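Local atomic coordinates of mandelate racemase/muconate lactonizing enzyme (Polaromonas sp., PDB entry 2OG9), a protein that probably catalyses a mandelate racemase-like isomerisation as a member of the enolase superfamily. Residues Ser21-Pro26 / Glu341-Glu346; Ala48-Glu53 / Thr116-Ala121; Ile54-Gly59 / Trp127-Lys132; Arg81-Ala86 / Gly120-Ala125. One frame throughout, in Å; residues are numbered along the deposited sequence.

How the contacts relate
All four contacts are apolar and buried, and none is bridged by hydrogen bonds between its segments. Contacts 2 and 3 lay the same two elements against each other, strand 46-56 and helix 114-133, at successive points about 16 Å apart between centres. Contact 4 sets the same helix against segment 81-86, and its centre lies about 7 Å from that of contact 2, with which it shares Gly120 and Ala121. Contact 1 differs in place: it joins strand 15-26 to a loop of the C-terminal domain. Alanines allow close backbone approach in contact 2, whereas single large side chains span the gap in contacts 3 and 4. In contact 3 the strand runs out into an exposed turn.

Contact 1: residues Ser21-Pro26 / Glu341-Glu346; sequences SSCYLP and EPLFNE
Leu343 sends its CD2 methyl between two side chains of strand 15-26, and that methyl makes the closest approach of the contact. CD2 of Leu343 lies 3.7 Å from SG of Cys23 and, on the same branch, 4.1 Å from CD1 of Leu25. The two leucines meet at a slant, methyl against methyl, while CD1 of Leu25 also reaches CB of Pro342 at a looser 4.4 Å. All these distances are van der Waals separations between apolar side chains, and 167 Å² is buried between the segments. In Leu343 CG stands anti to the carbonyl carbon (chi1 -58°), which carries the isobutyl group out of the 3-10 segment 341-343 toward the strand. Cys23 and Leu25 are two apart on the strand and both face the loop, whereas Tyr24 between them turns to the other side and meets Arg376 in a cation-pi contact. This is an interdomain seam of the enolase-superfamily fold: the antiparallel sheet of the N-terminal capping domain rests here on a loop between strands 333-335 and 350-351 of the barrel domain. Trp374 touches Cys23 and Leu25 on the strand and Pro342 on the loop, so it bridges the two segments, and Ile49 of the adjoining strand reaches Leu343. CB of Leu343 also sits 3.9 Å above the plane of the Phe344 ring, over its centre. The 3-10 segment is closed by the bond from Phe344 N to Glu341 O, 3.1 Å.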
loop_
_atom_site.group_PDB
_atom_site.type_symbol
_atom_site.label_atom_id
_atom_site.label_comp_id
_atom_site.label_asym_id
_atom_site.label_seq_id
_atom_site.Cartn_x
_atom_site.Cartn_y
_atom_site.Cartn_z
ATOM N N SER A 21 22.056 44.013 -2.756
ATOM C CA SER A 21 22.707 44.413 -3.992
ATOM C C SER A 21 22.462 43.365 -5.061
ATOM O O SER A 21 22.528 42.171 -4.782
ATOM C CB SER A 21 24.224 44.526 -3.778
ATOM O OG SER A 21 24.545 45.225 -2.592
ATOM N N SER A 22 22.185 43.815 -6.281
ATOM C CA SER A 22 21.982 42.910 -7.405
ATOM C C SER A 22 23.230 43.071 -8.263
ATOM O O SER A 22 23.392 44.062 -8.973
ATOM C CB SER A 22 20.733 43.289 -8.200
ATOM O OG SER A 22 20.470 42.315 -9.201
ATOM N N CYS A 23 24.109 42.083 -8.175
ATOM C CA CYS A 23 25.382 42.085 -8.883
ATOM C C CYS A 23 25.401 41.134 -10.075
ATOM O O CYS A 23 25.138 39.946 -9.929
ATOM C CB CYS A 23 26.479 41.708 -7.884
ATOM S SG CYS A 23 28.119 41.518 -8.573
ATOM N N TYR A 24 25.715 41.655 -11.258
ATOM C CA TYR A 24 25.759 40.818 -12.453
ATOM C C TYR A 24 27.168 40.356 -12.784
ATOM O O TYR A 24 27.997 41.123 -13.282
ATOM C CB TYR A 24 25.139 41.554 -13.638
ATOM C CG TYR A 24 23.634 41.611 -13.538
ATOM C CD1 TYR A 24 22.834 40.727 -14.261
ATOM C CD2 TYR A 24 23.010 42.510 -12.673
ATOM C CE1 TYR A 24 21.448 40.736 -14.125
ATOM C CE2 TYR A 24 21.625 42.527 -12.528
ATOM C CZ TYR A 24 20.853 41.639 -13.258
ATOM O OH TYR A 24 19.483 41.663 -13.131
ATOM N N LEU A 25 27.419 39.087 -12.483
ATOM C CA LEU A 25 28.706 38.443 -12.710
ATOM C C LEU A 25 28.891 38.062 -14.173
ATOM O O LEU A 25 28.178 37.204 -14.698
ATOM C CB LEU A 25 28.802 37.183 -11.845
ATOM C CG LEU A 25 30.010 36.267 -12.039
ATOM C CD1 LEU A 25 31.276 37.000 -11.622
ATOM C CD2 LEU A 25 29.823 34.998 -11.207
ATOM N N PRO A 26 29.846 38.701 -14.862
ATOM C CA PRO A 26 30.059 38.358 -16.268
ATOM C C PRO A 26 30.851 37.058 -16.339
ATOM O O PRO A 26 31.761 36.838 -15.540
ATOM C CB PRO A 26 30.844 39.557 -16.792
ATOM C CG PRO A 26 31.692 39.911 -15.626
ATOM C CD PRO A 26 30.731 39.805 -14.447
ATOM N N GLU A 341 34.442 33.083 -8.005
ATOM C CA GLU A 341 35.632 33.634 -7.351
ATOM C C GLU A 341 35.836 35.154 -7.418
ATOM O O GLU A 341 36.203 35.765 -6.420
ATOM C CB GLU A 341 36.890 32.922 -7.866
ATOM C CG GLU A 341 36.890 31.427 -7.573
ATOM C CD GLU A 341 38.206 30.753 -7.921
ATOM O OE1 GLU A 341 38.792 31.091 -8.972
ATOM O OE2 GLU A 341 38.645 29.874 -7.148
ATOM N N PRO A 342 35.604 35.784 -8.585
ATOM C CA PRO A 342 35.785 37.238 -8.710
ATOM C C PRO A 342 34.962 38.077 -7.727
ATOM O O PRO A 342 35.292 39.231 -7.462
ATOM C CB PRO A 342 35.372 37.516 -10.156
ATOM C CG PRO A 342 35.716 36.260 -10.856
ATOM C CD PRO A 342 35.247 35.199 -9.887
ATOM N N LEU A 343 33.894 37.497 -7.193
ATOM C CA LEU A 343 33.019 38.209 -6.264
ATOM C C LEU A 343 33.570 38.310 -4.851
ATOM O O LEU A 343 33.160 39.179 -4.083
ATOM C CB LEU A 343 31.658 37.510 -6.183
ATOM C CG LEU A 343 30.817 37.317 -7.445
ATOM C CD1 LEU A 343 29.625 36.427 -7.111
ATOM C CD2 LEU A 343 30.348 38.665 -7.980
ATOM N N PHE A 344 34.490 37.414 -4.508
ATOM C CA PHE A 344 35.046 37.365 -3.164
ATOM C C PHE A 344 36.559 37.553 -3.076
ATOM O O PHE A 344 37.274 37.399 -4.061
ATOM C CB PHE A 344 34.666 36.029 -2.531
ATOM C CG PHE A 344 33.221 35.664 -2.730
ATOM C CD1 PHE A 344 32.212 36.453 -2.186
ATOM C CD2 PHE A 344 32.870 34.554 -3.491
ATOM C CE1 PHE A 344 30.867 36.144 -2.399
ATOM C CE2 PHE A 344 31.527 34.235 -3.711
ATOM C CZ PHE A 344 30.524 35.033 -3.164
ATOM N N ASN A 345 37.026 37.872 -1.874
ATOM C CA ASN A 345 38.445 38.082 -1.621
ATOM C C ASN A 345 39.100 36.795 -1.151
ATOM O O ASN A 345 40.322 36.708 -1.086
ATOM C CB ASN A 345 38.629 39.151 -0.547
ATOM C CG ASN A 345 38.057 40.484 -0.957
ATOM O OD1 ASN A 345 37.317 41.121 -0.200
ATOM N ND2 ASN A 345 38.397 40.922 -2.160
ATOM N N GLU A 346 38.281 35.794 -0.838
ATOM C CA GLU A 346 38.777 34.511 -0.346
ATOM C C GLU A 346 38.718 33.418 -1.413
ATOM O O GLU A 346 38.030 33.563 -2.418
ATOM C CB GLU A 346 37.965 34.075 0.876
ATOM C CG GLU A 346 37.984 35.057 2.053
ATOM C CD GLU A 346 37.124 36.286 1.822
ATOM O OE1 GLU A 346 36.281 36.272 0.899
ATOM O OE2 GLU A 346 37.276 37.270 2.577
#

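Contact 2: residues Ala48-Glu53 / Thr116-Ala121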
loop_
_atom_site.group_PDB
_atom_site.type_symbol
_atom_site.label_atom_id
_atom_site.label_comp_id
_atom_site.label_asym_id
_atom_site.label_seq_id
_atom_site.Cartn_x
_atom_site.Cartn_y
_atom_site.Cartn_z
ATOM N N ALA A 48 23.183 36.582 -12.346
ATOM C CA ALA A 48 22.738 37.631 -11.437
ATOM C C ALA A 48 22.868 37.152 -9.997
ATOM O O ALA A 48 22.269 36.150 -9.620
ATOM C CB ALA A 48 21.284 38.004 -11.743
ATOM N N ILE A 49 23.647 37.867 -9.190
ATOM C CA ILE A 49 23.839 37.484 -7.798
ATOM C C ILE A 49 23.157 38.493 -6.881
ATOM O O ILE A 49 23.333 39.697 -7.046
ATOM C CB ILE A 49 25.346 37.458 -7.417
ATOM C CG1 ILE A 49 26.143 36.613 -8.420
ATOM C CG2 ILE A 49 25.508 36.936 -5.998
ATOM C CD1 ILE A 49 25.823 35.135 -8.396
ATOM N N LEU A 50 22.367 38.009 -5.930
ATOM C CA LEU A 50 21.714 38.905 -4.979
ATOM C C LEU A 50 22.456 38.826 -3.652
ATOM O O LEU A 50 22.442 37.793 -2.988
ATOM C CB LEU A 50 20.248 38.516 -4.759
ATOM C CG LEU A 50 19.568 39.259 -3.600
ATOM C CD1 LEU A 50 19.480 40.737 -3.936
ATOM C CD2 LEU A 50 18.185 38.681 -3.339
ATOM N N PHE A 51 23.125 39.910 -3.276
ATOM C CA PHE A 51 23.850 39.943 -2.015
ATOM C C PHE A 51 23.005 40.612 -0.937
ATOM O O PHE A 51 22.320 41.602 -1.195
ATOM C CB PHE A 51 25.161 40.724 -2.164
ATOM C CG PHE A 51 26.242 39.975 -2.888
ATOM C CD1 PHE A 51 26.834 38.853 -2.313
ATOM C CD2 PHE A 51 26.669 40.391 -4.147
ATOM C CE1 PHE A 51 27.842 38.153 -2.985
ATOM C CE2 PHE A 51 27.674 39.697 -4.828
ATOM C CZ PHE A 51 28.258 38.577 -4.243
ATOM N N ALA A 52 23.049 40.052 0.265
ATOM C CA ALA A 52 22.332 40.613 1.399
ATOM C C ALA A 52 23.344 40.800 2.515
ATOM O O ALA A 52 24.121 39.886 2.828
ATOM C CB ALA A 52 21.220 39.674 1.855
ATOM N N GLU A 53 23.349 41.998 3.090
ATOM C CA GLU A 53 24.241 42.330 4.194
ATOM C C GLU A 53 23.346 42.704 5.363
ATOM O O GLU A 53 22.394 43.475 5.209
ATOM C CB GLU A 53 25.140 43.511 3.825
ATOM C CG GLU A 53 26.169 43.195 2.749
ATOM C CD GLU A 53 26.822 44.448 2.188
ATOM O OE1 GLU A 53 26.358 44.954 1.143
ATOM O OE2 GLU A 53 27.791 44.937 2.806
ATOM N N THR A 116 11.216 33.021 -2.106
ATOM C CA THR A 116 11.989 32.328 -1.088
ATOM C C THR A 116 13.488 32.375 -1.387
ATOM O O THR A 116 14.305 32.255 -0.481
ATOM C CB THR A 116 11.510 30.863 -0.908
ATOM O OG1 THR A 116 11.353 30.246 -2.185
ATOM C CG2 THR A 116 10.181 30.826 -0.162
ATOM N N GLN A 117 13.853 32.552 -2.653
ATOM C CA GLN A 117 15.270 32.654 -3.004
ATOM C C GLN A 117 15.761 34.005 -2.483
ATOM O O GLN A 117 16.891 34.135 -2.018
ATOM C CB GLN A 117 15.457 32.535 -4.521
ATOM C CG GLN A 117 14.966 31.186 -5.043
ATOM C CD GLN A 117 15.105 31.011 -6.545
ATOM O OE1 GLN A 117 15.171 31.986 -7.304
ATOM N NE2 GLN A 117 15.116 29.751 -6.987
ATOM N N ALA A 118 14.897 35.011 -2.547
ATOM C CA ALA A 118 15.250 36.329 -2.030
ATOM C C ALA A 118 15.438 36.169 -0.517
ATOM O O ALA A 118 16.409 36.661 0.069
ATOM C CB ALA A 118 14.129 37.323 -2.333
ATOM N N ILE A 119 14.505 35.464 0.111
ATOM C CA ILE A 119 14.574 35.217 1.547
ATOM C C ILE A 119 15.887 34.499 1.884
ATOM O O ILE A 119 16.527 34.788 2.896
ATOM C CB ILE A 119 13.361 34.360 2.012
ATOM C CG1 ILE A 119 12.077 35.194 1.927
ATOM C CG2 ILE A 119 13.576 33.852 3.431
ATOM C CD1 ILE A 119 10.798 34.410 2.269
ATOM N N GLY A 120 16.284 33.574 1.016
ATOM C CA GLY A 120 17.510 32.818 1.220
ATOM C C GLY A 120 18.767 33.664 1.337
ATOM O O GLY A 120 19.689 33.289 2.054
ATOM N N ALA A 121 18.822 34.790 0.634
ATOM C CA ALA A 121 20.000 35.652 0.717
ATOM C C ALA A 121 20.134 36.157 2.149
ATOM O O ALA A 121 21.244 36.213 2.698
ATOM C CB ALA A 121 19.874 36.826 -0.247
#
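Leu50 carries CG anti to its own nitrogen (chi1 170°), and with chi2 at 65° its CD2 methyl comes to the helix at Ala118 and Ala121. CD2 lies 4.0 Å from CB of Ala121, and it is equally near the backbone of the preceding turn, at CA of Ala118. The elements joined are strand 46-56 and helix 114-133 of the N-terminal capping domain, an alpha+beta unit in enolase-superfamily proteins in which helices pack on an antiparallel sheet. The axes of the two short segments approach to 8.3 Å and their N-to-C directions differ by 47°, so the helix runs askew to the strand.

The closeness changes along this crossing. At Ala52 two methyl side chains face each other and the CA atoms of Ala52 and Ala121 come within 5.5 Å; two residues earlier, the longer Leu50 fills the wider gap. Leu50 and Ala52 point toward the helix, while Phe51 between them points away and packs on Phe344 and Leu367 instead. Gln76, Phe77 and Ala80 of helix 73-83 touch Leu50 as well, so its side chain is held among two helices and its own sheet. One turn back from Ala121 toward the N-terminus of the helix, Gln117 leaves the apolar patch: its NE2 bonds to the carbonyl oxygen of Ser108 of a second subunit, placing this helix near a subunit interface. Where strand and helix are tightest, the Ala121 methyl meets CB of Ala52 at 3.8 Å, and that same CB of Ala52 lies 3.6 Å from O of Ala121.

Contact 3: residues Ile54-Gly59 / Trp127-Lys132; sequences IETAGG and WDLKAK
Leu129 and Thr56 reach for each other tip to tip, with CD1 of Leu129 3.8 Å from CG2 of Thr56; this is the tight part of the contact. The same CD1 methyl also lies 4.1 Å from O of Ile54, and CG2 of Ile54 stands off at 4.4 Å, so one leucine branch accounts for every approach across the gap. In Leu129 CG is anti to the backbone nitrogen (chi1 -176°), which swings the branch out from the helix toward the strand. The pairing places helix 114-133 over the end of strand 46-56, part of the sheet-and-helix architecture of the enolase-superfamily N-terminal domain.

Beyond Thr56 the packing gives way to a type I turn, Thr56 to Gly59, whose last three residues are exposed; a 2.9 Å bond from Gly59 N to Thr56 O closes it. Thr56 thus belongs to both regions: its methyl is packed on Leu129, while its OG1 is hydrogen-bonded to Asp13 OD2 and to the His60 nitrogen. On the helix, Lys132 NZ meets Asp128 OD2 on the syn side at 2.8 Å in a salt bridge, 22° out of the carboxylate plane. Asp128 OD2 is shared with the backbone nitrogen of Leu63, and OD1 accepts from that of Leu363.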
loop_
_atom_site.group_PDB
_atom_site.type_symbol
_atom_site.label_atom_id
_atom_site.label_comp_id
_atom_site.label_asym_id
_atom_site.label_seq_id
_atom_site.Cartn_x
_atom_site.Cartn_y
_atom_site.Cartn_z
ATOM N N ILE A 54 23.645 42.141 6.526
ATOM C CA ILE A 54 22.863 42.398 7.727
ATOM C C ILE A 54 23.793 42.787 8.871
ATOM O O ILE A 54 24.840 42.162 9.077
ATOM C CB ILE A 54 22.052 41.135 8.138
ATOM C CG1 ILE A 54 21.050 40.773 7.034
ATOM C CG2 ILE A 54 21.312 41.381 9.443
ATOM C CD1 ILE A 54 20.264 39.491 7.318
ATOM N N GLU A 55 23.410 43.823 9.608
ATOM C CA GLU A 55 24.196 44.298 10.742
ATOM C C GLU A 55 23.260 44.558 11.917
ATOM O O GLU A 55 22.100 44.916 11.724
ATOM C CB GLU A 55 24.976 45.561 10.351
ATOM C CG GLU A 55 26.222 45.251 9.524
ATOM C CD GLU A 55 26.950 46.491 9.021
ATOM O OE1 GLU A 55 26.917 47.536 9.708
ATOM O OE2 GLU A 55 27.572 46.409 7.941
ATOM N N THR A 56 23.766 44.375 13.133
ATOM C CA THR A 56 22.945 44.535 14.329
ATOM C C THR A 56 23.420 45.622 15.290
ATOM O O THR A 56 24.534 46.129 15.174
ATOM C CB THR A 56 22.892 43.223 15.119
ATOM O OG1 THR A 56 24.179 42.970 15.700
ATOM C CG2 THR A 56 22.523 42.058 14.197
ATOM N N ALA A 57 22.564 45.952 16.253
ATOM C CA ALA A 57 22.884 46.963 17.252
ATOM C C ALA A 57 24.115 46.518 18.035
ATOM O O ALA A 57 24.864 47.339 18.560
ATOM C CB ALA A 57 21.702 47.153 18.199
ATOM N N GLY A 58 24.320 45.207 18.101
ATOM C CA GLY A 58 25.454 44.664 18.825
ATOM C C GLY A 58 26.752 44.649 18.040
ATOM O O GLY A 58 27.757 44.122 18.518
ATOM N N GLY A 59 26.736 45.212 16.835
ATOM C CA GLY A 59 27.939 45.253 16.022
ATOM C C GLY A 59 28.258 43.983 15.252
ATOM O O GLY A 59 29.367 43.831 14.739
ATOM N N TRP A 127 22.887 33.128 9.099
ATOM C CA TRP A 127 23.694 31.986 9.525
ATOM C C TRP A 127 25.163 32.389 9.619
ATOM O O TRP A 127 25.863 31.979 10.536
ATOM C CB TRP A 127 23.545 30.817 8.547
ATOM C CG TRP A 127 22.368 29.966 8.855
ATOM C CD1 TRP A 127 21.136 29.996 8.253
ATOM C CD2 TRP A 127 22.287 28.986 9.890
ATOM N NE1 TRP A 127 20.295 29.087 8.857
ATOM C CE2 TRP A 127 20.975 28.456 9.866
ATOM C CE3 TRP A 127 23.198 28.505 10.843
ATOM C CZ2 TRP A 127 20.548 27.466 10.759
ATOM C CZ3 TRP A 127 22.776 27.518 11.732
ATOM C CH2 TRP A 127 21.457 27.008 11.682
ATOM N N ASP A 128 25.616 33.183 8.657
ATOM C CA ASP A 128 26.994 33.676 8.622
ATOM C C ASP A 128 27.248 34.480 9.897
ATOM O O ASP A 128 28.263 34.307 10.573
ATOM C CB ASP A 128 27.185 34.563 7.382
ATOM C CG ASP A 128 28.578 35.182 7.298
ATOM O OD1 ASP A 128 29.572 34.447 7.454
ATOM O OD2 ASP A 128 28.676 36.405 7.057
ATOM N N LEU A 129 26.292 35.337 10.231
ATOM C CA LEU A 129 26.380 36.174 11.417
ATOM C C LEU A 129 26.397 35.344 12.700
ATOM O O LEU A 129 27.188 35.611 13.601
ATOM C CB LEU A 129 25.211 37.172 11.425
ATOM C CG LEU A 129 25.106 38.246 12.516
ATOM C CD1 LEU A 129 24.163 39.352 12.043
ATOM C CD2 LEU A 129 24.607 37.637 13.814
ATOM N N LYS A 130 25.541 34.330 12.790
ATOM C CA LYS A 130 25.514 33.506 13.996
ATOM C C LYS A 130 26.822 32.743 14.161
ATOM O O LYS A 130 27.341 32.627 15.269
ATOM C CB LYS A 130 24.344 32.512 13.971
ATOM C CG LYS A 130 24.297 31.606 15.203
ATOM C CD LYS A 130 23.038 30.739 15.245
ATOM C CE LYS A 130 21.788 31.582 15.503
ATOM N NZ LYS A 130 20.596 30.720 15.773
ATOM N N ALA A 131 27.352 32.217 13.063
ATOM C CA ALA A 131 28.614 31.476 13.118
ATOM C C ALA A 131 29.732 32.397 13.624
ATOM O O ALA A 131 30.486 32.040 14.534
ATOM C CB ALA A 131 28.961 30.939 11.735
ATOM N N LYS A 132 29.826 33.580 13.026
ATOM C CA LYS A 132 30.836 34.569 13.416
ATOM C C LYS A 132 30.705 34.931 14.894
ATOM O O LYS A 132 31.705 35.152 15.586
ATOM C CB LYS A 132 30.702 35.832 12.554
ATOM C CG LYS A 132 31.162 35.653 11.104
ATOM C CD LYS A 132 30.820 36.863 10.227
ATOM C CE LYS A 132 31.358 36.681 8.810
ATOM N NZ LYS A 132 30.975 37.792 7.885
#

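Contact 4: residues Arg81-Ala86 / Gly120-Ala125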
loop_
_atom_site.group_PDB
_atom_site.type_symbol
_atom_site.label_atom_id
_atom_site.label_comp_id
_atom_site.label_asym_id
_atom_site.label_seq_id
_atom_site.Cartn_x
_atom_site.Cartn_y
_atom_site.Cartn_z
ATOM N N ARG A 81 13.975 43.746 -1.736
ATOM C CA ARG A 81 13.850 45.148 -1.341
ATOM C C ARG A 81 12.529 45.405 -0.637
ATOM O O ARG A 81 12.471 46.134 0.350
ATOM C CB ARG A 81 13.967 46.053 -2.575
ATOM C CG ARG A 81 13.821 47.548 -2.297
ATOM C CD ARG A 81 14.077 48.357 -3.566
ATOM N NE ARG A 81 13.161 47.979 -4.636
ATOM C CZ ARG A 81 13.307 48.324 -5.913
ATOM N NH1 ARG A 81 14.340 49.064 -6.295
ATOM N NH2 ARG A 81 12.421 47.916 -6.816
ATOM N N GLU A 82 11.462 44.797 -1.139
ATOM C CA GLU A 82 10.150 44.998 -0.540
ATOM C C GLU A 82 9.988 44.380 0.844
ATOM O O GLU A 82 9.304 44.946 1.691
ATOM C CB GLU A 82 9.062 44.469 -1.476
ATOM C CG GLU A 82 7.653 44.654 -0.943
ATOM C CD GLU A 82 6.595 44.233 -1.944
ATOM O OE1 GLU A 82 6.835 43.261 -2.688
ATOM O OE2 GLU A 82 5.516 44.865 -1.981
ATOM N N ILE A 83 10.619 43.236 1.093
ATOM C CA ILE A 83 10.472 42.596 2.399
ATOM C C ILE A 83 11.580 42.906 3.404
ATOM O O ILE A 83 11.417 42.661 4.597
ATOM C CB ILE A 83 10.328 41.052 2.260
ATOM C CG1 ILE A 83 11.633 40.425 1.767
ATOM C CG2 ILE A 83 9.201 40.728 1.278
ATOM C CD1 ILE A 83 11.556 38.901 1.630
ATOM N N ALA A 84 12.693 43.460 2.933
ATOM C CA ALA A 84 13.812 43.783 3.817
ATOM C C ALA A 84 13.417 44.488 5.118
ATOM O O ALA A 84 13.896 44.121 6.188
ATOM C CB ALA A 84 14.847 44.617 3.065
ATOM N N PRO A 85 12.540 45.507 5.046
ATOM C CA PRO A 85 12.130 46.219 6.266
ATOM C C PRO A 85 11.600 45.318 7.379
ATOM O O PRO A 85 11.667 45.671 8.555
ATOM C CB PRO A 85 11.062 47.191 5.760
ATOM C CG PRO A 85 11.519 47.486 4.355
ATOM C CD PRO A 85 11.915 46.110 3.854
ATOM N N ALA A 86 11.070 44.154 7.013
ATOM C CA ALA A 86 10.525 43.232 8.007
ATOM C C ALA A 86 11.593 42.666 8.938
ATOM O O ALA A 86 11.274 42.092 9.978
ATOM C CB ALA A 86 9.780 42.088 7.311
ATOM N N GLY A 120 16.284 33.574 1.016
ATOM C CA GLY A 120 17.510 32.818 1.220
ATOM C C GLY A 120 18.767 33.664 1.337
ATOM O O GLY A 120 19.689 33.289 2.054
ATOM N N ALA A 121 18.822 34.790 0.634
ATOM C CA ALA A 121 20.000 35.652 0.717
ATOM C C ALA A 121 20.134 36.157 2.149
ATOM O O ALA A 121 21.244 36.213 2.698
ATOM C CB ALA A 121 19.874 36.826 -0.247
ATOM N N PHE A 122 18.998 36.518 2.750
ATOM C CA PHE A 122 18.974 37.012 4.123
ATOM C C PHE A 122 19.284 35.860 5.074
ATOM O O PHE A 122 20.040 36.014 6.029
ATOM C CB PHE A 122 17.590 37.589 4.476
ATOM C CG PHE A 122 17.190 38.787 3.650
ATOM C CD1 PHE A 122 17.950 39.950 3.672
ATOM C CD2 PHE A 122 16.054 38.744 2.844
ATOM C CE1 PHE A 122 17.583 41.060 2.898
ATOM C CE2 PHE A 122 15.678 39.848 2.066
ATOM C CZ PHE A 122 16.448 41.007 2.095
ATOM N N ASP A 123 18.683 34.707 4.801
ATOM C CA ASP A 123 18.872 33.518 5.623
ATOM C C ASP A 123 20.351 33.145 5.719
ATOM O O ASP A 123 20.855 32.860 6.805
ATOM C CB ASP A 123 18.081 32.350 5.026
ATOM C CG ASP A 123 18.091 31.123 5.913
ATOM O OD1 ASP A 123 17.381 31.119 6.940
ATOM O OD2 ASP A 123 18.803 30.155 5.579
ATOM N N VAL A 124 21.049 33.151 4.588
ATOM C CA VAL A 124 22.464 32.800 4.604
ATOM C C VAL A 124 23.246 33.809 5.440
ATOM O O VAL A 124 24.121 33.443 6.232
ATOM C CB VAL A 124 23.050 32.756 3.179
ATOM C CG1 VAL A 124 24.545 32.482 3.244
ATOM C CG2 VAL A 124 22.367 31.661 2.370
ATOM N N ALA A 125 22.921 35.082 5.264
ATOM C CA ALA A 125 23.585 36.140 6.007
ATOM C C ALA A 125 23.383 35.941 7.514
ATOM O O ALA A 125 24.312 36.126 8.299
ATOM C CB ALA A 125 23.041 37.502 5.563
#
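Phe122 directs its ring from helix 114-133 toward Ile83 and Ala84 of segment 81-86, which receive it obliquely. Ring atom CE2 lies 4.1 Å from CG1 of Ile83, and CZ lies 4.1 Å from CB of Ala84, so two neighbouring carbons of the ring take one residue each. This is packing of segment 81-86 on helix 114-133 within the alpha+beta N-terminal domain of the enolase superfamily. The CA atoms of Ala84 and Phe122 remain 8.5 Å apart, a gap filled largely by the phenyl ring.

The orientations follow from the torsions. Phe122 has CG anti to the carbonyl carbon (chi1 -63°), and its ring extends outward from the helix. In Ile83, a chi1 of 68° puts CG1 between the backbone nitrogen and the carbonyl carbon, with CG2 anti to that carbonyl carbon; CG1 is the branch that meets the ring.

Other parts of the domain enclose Phe122: Val18 and Ile20 of strand 15-26, Ala52 of strand 46-56, and Leu102 of helix 95-104 all touch it. Glu82 OE1 bonds to the Gly72 nitrogen of a second subunit. Just past the ring contact, Ala86 N bonds to Ile83 O at 2.9 Å.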